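Local structure of UDP-N-acetylglucosamine 3-dehydrogenase (7BVJ) at residues 74-78 with 99-103; 85-89 with 272-276; 117-121 with 163-168; 157-162 with 209-213. The protein catalyses the NAD(+)-dependent oxidation of the glucosamine 3-position of UDP-GlcNAc to a ketone, a step in making the diamino sugar of some lipid A. The contacts are given in a common frame with arbitrary orientation. Numbering follows the deposited sequence.

Interaction 1. Residues 74-78 with 99-103; sequences FAVAE and EADAL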
# COMPACT_ATOMS: atom_id res chain seq x y z
N PHE A 74 -15.66 1.16 -3.72
CA PHE A 74 -16.67 0.11 -3.68
C PHE A 74 -17.57 0.15 -4.91
O PHE A 74 -17.75 -0.86 -5.60
CB PHE A 74 -17.52 0.21 -2.41
CG PHE A 74 -18.63 -0.79 -2.37
CD1 PHE A 74 -18.36 -2.13 -2.11
CD2 PHE A 74 -19.94 -0.41 -2.65
CE1 PHE A 74 -19.37 -3.08 -2.10
CE2 PHE A 74 -20.95 -1.35 -2.64
CZ PHE A 74 -20.66 -2.69 -2.37
N ALA A 75 -18.18 1.30 -5.19
CA ALA A 75 -19.12 1.37 -6.32
C ALA A 75 -18.42 1.03 -7.63
O ALA A 75 -18.96 0.27 -8.45
CB ALA A 75 -19.76 2.75 -6.39
N VAL A 76 -17.20 1.54 -7.82
CA VAL A 76 -16.51 1.30 -9.09
C VAL A 76 -16.09 -0.16 -9.20
O VAL A 76 -16.26 -0.79 -10.25
CB VAL A 76 -15.31 2.25 -9.25
CG1 VAL A 76 -14.47 1.83 -10.46
CG2 VAL A 76 -15.78 3.68 -9.40
N ALA A 77 -15.50 -0.71 -8.13
CA ALA A 77 -15.08 -2.11 -8.15
C ALA A 77 -16.28 -3.03 -8.32
O ALA A 77 -16.18 -4.07 -8.97
CB ALA A 77 -14.32 -2.47 -6.87
N GLU A 78 -17.42 -2.67 -7.72
CA GLU A 78 -18.63 -3.45 -7.92
C GLU A 78 -19.00 -3.50 -9.40
O GLU A 78 -19.29 -4.57 -9.94
CB GLU A 78 -19.77 -2.86 -7.09
CG GLU A 78 -20.90 -3.82 -6.81
CD GLU A 78 -22.08 -3.16 -6.12
OE1 GLU A 78 -22.28 -1.92 -6.30
OE2 GLU A 78 -22.80 -3.88 -5.41
N GLU A 99 -17.91 -2.99 3.03
CA GLU A 99 -17.65 -2.88 1.60
C GLU A 99 -16.57 -3.87 1.17
O GLU A 99 -16.70 -4.55 0.15
CB GLU A 99 -17.24 -1.44 1.25
CG GLU A 99 -18.34 -0.40 1.43
CD GLU A 99 -17.86 1.04 1.22
OE1 GLU A 99 -16.63 1.27 1.17
OE2 GLU A 99 -18.71 1.94 1.09
N ALA A 100 -15.50 -3.98 1.98
CA ALA A 100 -14.42 -4.91 1.67
C ALA A 100 -14.91 -6.36 1.70
O ALA A 100 -14.56 -7.16 0.82
CB ALA A 100 -13.27 -4.70 2.65
N ASP A 101 -15.73 -6.70 2.70
CA ASP A 101 -16.35 -8.02 2.76
C ASP A 101 -17.15 -8.31 1.50
O ASP A 101 -17.03 -9.39 0.91
CB ASP A 101 -17.26 -8.11 4.00
CG ASP A 101 -16.49 -8.17 5.32
OD1 ASP A 101 -15.32 -8.61 5.31
OD2 ASP A 101 -17.06 -7.80 6.37
N ALA A 102 -17.97 -7.35 1.07
CA ALA A 102 -18.81 -7.55 -0.11
C ALA A 102 -17.96 -7.76 -1.37
O ALA A 102 -18.28 -8.61 -2.21
CB ALA A 102 -19.76 -6.36 -0.29
N LEU A 103 -16.90 -6.97 -1.54
CA LEU A 103 -16.13 -7.12 -2.76
C LEU A 103 -15.33 -8.42 -2.75
O LEU A 103 -15.17 -9.06 -3.79
CB LEU A 103 -15.21 -5.91 -2.98
CG LEU A 103 -15.92 -4.57 -3.29
CD1 LEU A 103 -14.97 -3.40 -3.20
CD2 LEU A 103 -16.59 -4.59 -4.67
O HOH W 1 -15.34 2.87 -1.00
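Two neighbouring helices of the NAD-binding Rossmann fold pack side by side here. Helix 73-82 leads into strand 86-90, and helix 97-110 leads out of it, in consecutive beta-alpha-beta crossovers. Their short axes are nearly parallel, 5° apart and 10.5 Å at closest approach. F74 does most of the work from the first helix. A water links its backbone to the second helix: it accepts from F74 N at 3.2 Å and donates to E99 OE1 at 3.0 Å. The CA-to-CB bond of F74 points at the second helix, and the ring fits among E99, A102 and L103. F74 CD1 lies 3.6 Å from L103 CG, and F74 CE1 lies 3.8 Å from A102 CB at the ring edge. E99 CG adds an off-centre CH-pi contact to the same ring. One turn on, A77 rests on I66 of strand 63-66 and places its CB 3.8 Å from L103 CD2. At the next residue, L103 CD2 also lies 3.7 Å from E78 N.

Interaction 2. Residues 85-89 with 272-276; sequences VHCLI and EIEDF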
# COMPACT_ATOMS: atom_id res chain seq x y z
N VAL A 85 -14.43 -8.47 -14.72
CA VAL A 85 -13.13 -7.84 -14.95
C VAL A 85 -12.32 -7.89 -13.64
O VAL A 85 -12.82 -7.49 -12.58
CB VAL A 85 -13.30 -6.39 -15.46
CG1 VAL A 85 -11.97 -5.62 -15.45
CG2 VAL A 85 -13.91 -6.38 -16.89
N HIS A 86 -11.09 -8.40 -13.72
CA HIS A 86 -10.21 -8.43 -12.55
C HIS A 86 -9.80 -7.00 -12.15
O HIS A 86 -9.73 -6.09 -12.99
CB HIS A 86 -8.96 -9.25 -12.84
CG HIS A 86 -9.21 -10.59 -13.47
ND1 HIS A 86 -9.52 -11.72 -12.75
CD2 HIS A 86 -9.15 -10.98 -14.77
CE1 HIS A 86 -9.67 -12.74 -13.58
NE2 HIS A 86 -9.44 -12.32 -14.80
N CYS A 87 -9.49 -6.82 -10.86
CA CYS A 87 -9.30 -5.48 -10.29
C CYS A 87 -8.06 -5.39 -9.42
O CYS A 87 -7.87 -6.19 -8.50
CB CYS A 87 -10.51 -5.07 -9.44
SG CYS A 87 -11.99 -4.84 -10.37
N LEU A 88 -7.22 -4.39 -9.71
CA LEU A 88 -6.21 -3.90 -8.77
C LEU A 88 -6.71 -2.54 -8.23
O LEU A 88 -6.80 -1.56 -8.98
CB LEU A 88 -4.85 -3.78 -9.46
CG LEU A 88 -3.74 -2.94 -8.83
CD1 LEU A 88 -3.42 -3.43 -7.42
CD2 LEU A 88 -2.49 -2.91 -9.68
N ILE A 89 -7.06 -2.49 -6.95
CA ILE A 89 -7.60 -1.29 -6.32
C ILE A 89 -6.49 -0.58 -5.57
O ILE A 89 -5.78 -1.20 -4.76
CB ILE A 89 -8.76 -1.63 -5.37
CG1 ILE A 89 -9.89 -2.34 -6.13
CG2 ILE A 89 -9.28 -0.36 -4.67
CD1 ILE A 89 -11.02 -2.79 -5.24
N GLU A 272 4.32 -4.14 -9.03
CA GLU A 272 3.01 -4.49 -8.49
C GLU A 272 2.02 -4.80 -9.62
O GLU A 272 1.22 -5.74 -9.53
CB GLU A 272 2.58 -3.31 -7.59
CG GLU A 272 1.16 -3.20 -7.13
CD GLU A 272 0.98 -2.06 -6.09
OE1 GLU A 272 0.88 -2.31 -4.87
OE2 GLU A 272 0.97 -0.89 -6.50
N ILE A 273 2.12 -4.08 -10.73
CA ILE A 273 1.18 -4.33 -11.81
C ILE A 273 1.53 -5.62 -12.54
O ILE A 273 0.64 -6.42 -12.88
CB ILE A 273 1.12 -3.11 -12.75
CG1 ILE A 273 0.24 -2.04 -12.10
CG2 ILE A 273 0.56 -3.50 -14.14
CD1 ILE A 273 0.24 -0.69 -12.80
N GLU A 274 2.83 -5.87 -12.76
CA GLU A 274 3.21 -7.14 -13.36
C GLU A 274 2.77 -8.30 -12.48
O GLU A 274 2.31 -9.33 -12.99
CB GLU A 274 4.71 -7.22 -13.63
CG GLU A 274 5.05 -8.53 -14.35
CD GLU A 274 6.53 -8.72 -14.63
OE1 GLU A 274 7.23 -7.72 -14.84
OE2 GLU A 274 6.97 -9.89 -14.65
N ASP A 275 2.89 -8.15 -11.16
CA ASP A 275 2.45 -9.21 -10.27
C ASP A 275 0.94 -9.46 -10.40
O ASP A 275 0.50 -10.61 -10.49
CB ASP A 275 2.85 -8.86 -8.84
CG ASP A 275 2.50 -9.95 -7.87
OD1 ASP A 275 1.31 -10.01 -7.49
OD2 ASP A 275 3.39 -10.73 -7.46
N PHE A 276 0.15 -8.38 -10.41
CA PHE A 276 -1.31 -8.50 -10.59
C PHE A 276 -1.65 -9.26 -11.88
O PHE A 276 -2.46 -10.21 -11.88
CB PHE A 276 -1.90 -7.06 -10.56
CG PHE A 276 -3.34 -6.93 -11.02
CD1 PHE A 276 -4.36 -7.69 -10.46
CD2 PHE A 276 -3.68 -5.98 -11.98
CE1 PHE A 276 -5.70 -7.52 -10.87
CE2 PHE A 276 -5.00 -5.82 -12.41
CZ PHE A 276 -6.02 -6.59 -11.85
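Apolar packing dominates this contact between strand 86-90 of the parallel sheet and helix 268-282. L88 and F276 bury most of the shared surface. The L88 CA-to-CB bond points at the helix, and L88 CD2 reaches I273 CG1 at 3.8 Å. L88 CD2 lies more loosely against E272, 4.5 Å from E272 CG.

The aromatic contact centres on F276. L88 CB sits over one face of the F276 ring, 3.6 Å from the centroid and 13° off the normal, a well-placed CH-pi interaction. The tip of the ring reaches the strand backbone: F276 CZ is 3.3 Å from L88 N and 3.4 Å from C87 C. H86 C lies near the ring edge, 3.8 Å from F276 CZ.

The one polar side chain to note on the strand is H86. It starts toward the helix, but its ring leads away and ND1 bonds V113 N.

The strand and helix axes run at 156°, 10.0 Å apart. I273 and F276 also touch helix 13-25, so helix 268-282 packs beside it on one face of the Rossmann sheet; C87 points away from helix 268-282, and its side chain touches A80 and M81 of helix 73-82 on the opposite face. The chain has passed through the C-terminal sheet and returned to the nucleotide-binding domain, an arrangement consistent with the Gfo/Idh/MocA fold.

Interaction 3. Residues 117-121 with 163-168; sequences GHIKR and IHDLDL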
# COMPACT_ATOMS: atom_id res chain seq x y z
N GLY A 117 -3.57 -2.11 -3.92
CA GLY A 117 -2.30 -1.45 -4.16
C GLY A 117 -1.49 -1.08 -2.92
O GLY A 117 -1.32 0.10 -2.62
N HIS A 118 -0.96 -2.09 -2.22
CA HIS A 118 -0.12 -1.85 -1.06
C HIS A 118 1.34 -1.96 -1.49
O HIS A 118 2.03 -2.97 -1.28
CB HIS A 118 -0.47 -2.83 0.06
CG HIS A 118 -1.66 -2.38 0.86
ND1 HIS A 118 -1.63 -1.27 1.66
CD2 HIS A 118 -2.92 -2.88 0.94
CE1 HIS A 118 -2.80 -1.10 2.23
NE2 HIS A 118 -3.61 -2.06 1.81
N ILE A 119 1.82 -0.84 -2.05
CA ILE A 119 3.06 -0.79 -2.81
C ILE A 119 4.28 -1.19 -1.98
O ILE A 119 5.22 -1.81 -2.51
CB ILE A 119 3.23 0.61 -3.44
CG1 ILE A 119 4.35 0.60 -4.49
CG2 ILE A 119 3.46 1.70 -2.37
CD1 ILE A 119 4.17 1.61 -5.62
N LYS A 120 4.29 -0.90 -0.67
CA LYS A 120 5.46 -1.10 0.24
C LYS A 120 5.83 -2.57 0.34
O LYS A 120 6.89 -2.86 0.71
CB LYS A 120 5.13 -0.53 1.61
CG LYS A 120 5.89 0.69 2.08
CD LYS A 120 5.43 1.96 1.47
CE LYS A 120 6.47 2.49 0.51
NZ LYS A 120 5.94 3.60 -0.28
N ARG A 121 4.91 -3.46 0.00
CA ARG A 121 5.22 -4.88 0.03
C ARG A 121 6.25 -5.24 -1.03
O ARG A 121 6.99 -6.21 -0.83
CB ARG A 121 3.97 -5.71 -0.20
CG ARG A 121 2.93 -5.66 0.89
CD ARG A 121 1.92 -6.75 0.69
NE ARG A 121 0.96 -6.83 1.80
CZ ARG A 121 0.32 -7.94 2.11
NH1 ARG A 121 0.52 -9.03 1.39
NH2 ARG A 121 -0.53 -7.97 3.12
N ILE A 163 -0.99 3.37 7.19
CA ILE A 163 -1.49 2.09 6.72
C ILE A 163 -0.39 1.28 6.04
O ILE A 163 -0.44 0.05 6.04
CB ILE A 163 -2.69 2.31 5.79
CG1 ILE A 163 -3.47 1.01 5.59
CG2 ILE A 163 -2.23 2.88 4.47
CD1 ILE A 163 -4.86 1.21 5.10
N HIS A 164 0.63 1.95 5.48
CA HIS A 164 1.77 1.24 4.90
C HIS A 164 2.46 0.37 5.94
O HIS A 164 2.68 -0.83 5.73
CB HIS A 164 2.79 2.23 4.33
CG HIS A 164 2.32 2.92 3.09
ND1 HIS A 164 1.92 2.24 1.96
CD2 HIS A 164 2.19 4.24 2.80
CE1 HIS A 164 1.57 3.10 1.03
NE2 HIS A 164 1.72 4.32 1.51
N ASP A 165 2.83 0.98 7.07
CA ASP A 165 3.58 0.26 8.08
C ASP A 165 2.68 -0.65 8.91
O ASP A 165 3.13 -1.70 9.36
CB ASP A 165 4.35 1.25 8.94
CG ASP A 165 5.22 2.16 8.09
OD1 ASP A 165 6.01 1.61 7.29
OD2 ASP A 165 5.09 3.40 8.17
N LEU A 166 1.41 -0.29 9.08
CA LEU A 166 0.47 -1.26 9.63
C LEU A 166 0.43 -2.52 8.77
O LEU A 166 0.49 -3.64 9.30
CB LEU A 166 -0.92 -0.63 9.75
CG LEU A 166 -1.04 0.44 10.85
CD1 LEU A 166 -2.27 1.36 10.66
CD2 LEU A 166 -1.06 -0.20 12.25
N ASP A 167 0.37 -2.37 7.44
CA ASP A 167 0.33 -3.53 6.57
C ASP A 167 1.62 -4.33 6.65
O ASP A 167 1.58 -5.57 6.72
CB ASP A 167 0.06 -3.09 5.13
CG ASP A 167 0.10 -4.25 4.15
OD1 ASP A 167 -0.63 -5.24 4.38
OD2 ASP A 167 0.87 -4.17 3.17
N LEU A 168 2.76 -3.65 6.61
CA LEU A 168 4.05 -4.32 6.73
C LEU A 168 4.12 -5.12 8.02
O LEU A 168 4.60 -6.25 8.04
CB LEU A 168 5.18 -3.30 6.68
CG LEU A 168 5.45 -2.69 5.31
CD1 LEU A 168 6.52 -1.58 5.37
CD2 LEU A 168 5.83 -3.80 4.30
O HOH W 2 1.51 -0.59 1.39
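The chain leaves the Rossmann sheet after strand 114-117 and meets helix 157-173 of the C-terminal Gfo/Idh/MocA domain. D167, K120 and H164 are central to the contact. D167 points at the loop and forms a two-pronged salt bridge with R121. R121 NE donates to D167 OD2 and R121 NH2 donates to D167 OD1, each at 3.0 Å. Both hydrogen bonds are close to straight. The D167 carboxylate also lies over one face of the H118 ring, while H118 CE1 touches I163 CG1 at 4.0 Å near the ring plane.

K120 lays its aliphatic chain across H164. K120 CD is 3.8 Å from the centroid of the H164 ring, a CH-pi contact over the face. K120 CG also meets L168 CD1 at 4.0 Å. H164 is one of two proposed catalytic bases for removing the proton of the substrate 3''-hydroxyl. The other candidate, K91, touches both H164 and H118, so this contact probably helps shape the active site. One water joins the two histidines, 2.9 Å from H164 ND1 and 3.2 Å from H118 ND1.

Interaction 4. Residues 157-162 with 209-213; sequences VIMDLM and LAASR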
# COMPACT_ATOMS: atom_id res chain seq x y z
N VAL A 157 -3.77 10.91 7.84
CA VAL A 157 -2.51 10.51 8.45
C VAL A 157 -2.46 9.01 8.73
O VAL A 157 -1.41 8.38 8.59
CB VAL A 157 -2.29 11.38 9.71
CG1 VAL A 157 -1.46 10.72 10.75
CG2 VAL A 157 -1.65 12.71 9.27
N ILE A 158 -3.59 8.40 9.08
CA ILE A 158 -3.65 6.96 9.33
C ILE A 158 -3.90 6.19 8.04
O ILE A 158 -3.15 5.27 7.70
CB ILE A 158 -4.72 6.65 10.38
CG1 ILE A 158 -4.52 7.52 11.62
CG2 ILE A 158 -4.68 5.18 10.76
CD1 ILE A 158 -3.13 7.34 12.23
N MET A 159 -4.96 6.55 7.29
CA MET A 159 -5.41 5.78 6.13
C MET A 159 -4.53 5.97 4.90
O MET A 159 -4.52 5.10 4.02
CB MET A 159 -6.86 6.14 5.78
CG MET A 159 -7.88 5.96 6.92
SD MET A 159 -8.01 4.31 7.65
CE MET A 159 -7.90 3.32 6.16
N ASP A 160 -3.79 7.08 4.80
CA ASP A 160 -2.94 7.32 3.65
C ASP A 160 -1.45 7.21 3.93
O ASP A 160 -0.68 7.11 2.97
CB ASP A 160 -3.23 8.71 3.05
CG ASP A 160 -4.69 8.90 2.67
OD1 ASP A 160 -5.27 7.99 2.03
OD2 ASP A 160 -5.27 9.95 3.02
N LEU A 161 -1.01 7.29 5.19
CA LEU A 161 0.40 7.16 5.54
C LEU A 161 0.66 5.94 6.41
O LEU A 161 1.40 5.04 6.00
CB LEU A 161 0.90 8.41 6.27
CG LEU A 161 0.83 9.79 5.62
CD1 LEU A 161 1.33 10.83 6.59
CD2 LEU A 161 1.65 9.80 4.33
N MET A 162 0.02 5.86 7.58
CA MET A 162 0.39 4.84 8.54
C MET A 162 0.02 3.45 8.05
O MET A 162 0.66 2.46 8.43
CB MET A 162 -0.26 5.10 9.89
CG MET A 162 0.45 4.38 11.02
SD MET A 162 -0.44 4.39 12.57
CE MET A 162 -0.02 6.02 13.22
N LEU A 209 4.26 2.85 15.61
CA LEU A 209 4.19 3.40 14.26
C LEU A 209 3.80 4.87 14.29
O LEU A 209 2.71 5.22 14.76
CB LEU A 209 3.18 2.63 13.41
CG LEU A 209 3.33 1.11 13.47
CD1 LEU A 209 2.34 0.47 12.51
CD2 LEU A 209 4.76 0.77 13.09
N ALA A 210 4.65 5.73 13.73
CA ALA A 210 4.42 7.16 13.71
C ALA A 210 4.18 7.64 12.28
O ALA A 210 4.78 7.12 11.33
CB ALA A 210 5.61 7.91 14.33
N ALA A 211 3.29 8.61 12.13
CA ALA A 211 3.05 9.20 10.82
C ALA A 211 2.74 10.68 11.00
O ALA A 211 2.12 11.07 11.99
CB ALA A 211 1.90 8.49 10.08
N SER A 212 3.20 11.50 10.06
CA SER A 212 3.00 12.95 10.10
C SER A 212 2.93 13.52 8.68
O SER A 212 3.61 13.04 7.77
CB SER A 212 4.13 13.65 10.86
OG SER A 212 3.96 15.07 10.81
N ARG A 213 2.10 14.55 8.52
CA ARG A 213 1.97 15.29 7.27
C ARG A 213 2.45 16.73 7.37
O ARG A 213 2.20 17.52 6.46
CB ARG A 213 0.52 15.25 6.77
CG ARG A 213 -0.47 15.85 7.73
CD ARG A 213 -1.87 15.89 7.16
NE ARG A 213 -2.76 16.63 8.06
CZ ARG A 213 -4.09 16.58 8.02
NH1 ARG A 213 -4.70 15.84 7.11
NH2 ARG A 213 -4.80 17.29 8.89
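The first turns of helix 157-173 cross strand 206-215 at 103°, with short axes 8.2 Å apart. The helix makes a wider pi-type turn here, in which M162 N bonds V157 O at 3.1 Å. V157, L161 and M162 all point at the strand and meet around A211. V157 takes the t rotamer. Its CG1 lies 4.1 Å from A211 CB and its CG2 lies 3.7 Å from R213 CG. L161 is m,t: its CB packs 3.9 Å from A211 CB, and its CD1 comes within 3.4 Å of S212 O. M162 begins t,t, so it is extended as far as SD; chi3 then turns to m. Its CG meets L209 CB at 4.0 Å, and its CE lies 3.2 Å from L209 O. The small A211 lets the helix come close, with CA atoms of M162 and A211 5.6 Å apart. R213 starts p and then extends t,t. Its NH2 forms a salt bridge with D193, and its NH1 bonds I155 O.

Strand 206-215 lies between strands 194-201 and 139-147 in the mixed sheet. The helix rests on one face of that sheet, and I158 and M159 carry the packing on to helix 290-312.

How the interactions relate
Interactions 1 and 2 share the Rossmann region, with centres 15 Å apart, and A77 CB meets I89 CD1 at 3.7 Å. Their segments alternate along the chain. Those of interactions 3 and 4 alternate too, and all four fall between 85-89 and 272-276. Interactions 3 and 4 are 11 Å apart and both use helix 157-173, at successive turns over the C-terminal sheet. The bridge is between 2 and 3, 16 Å apart: I89 O and G117 N, 2.5 Å apart, probably form a hydrogen bond between adjacent strands. Segment 272-276 comes last in sequence yet returns to the first domain, so the two domains are joined by more than one passage of chain.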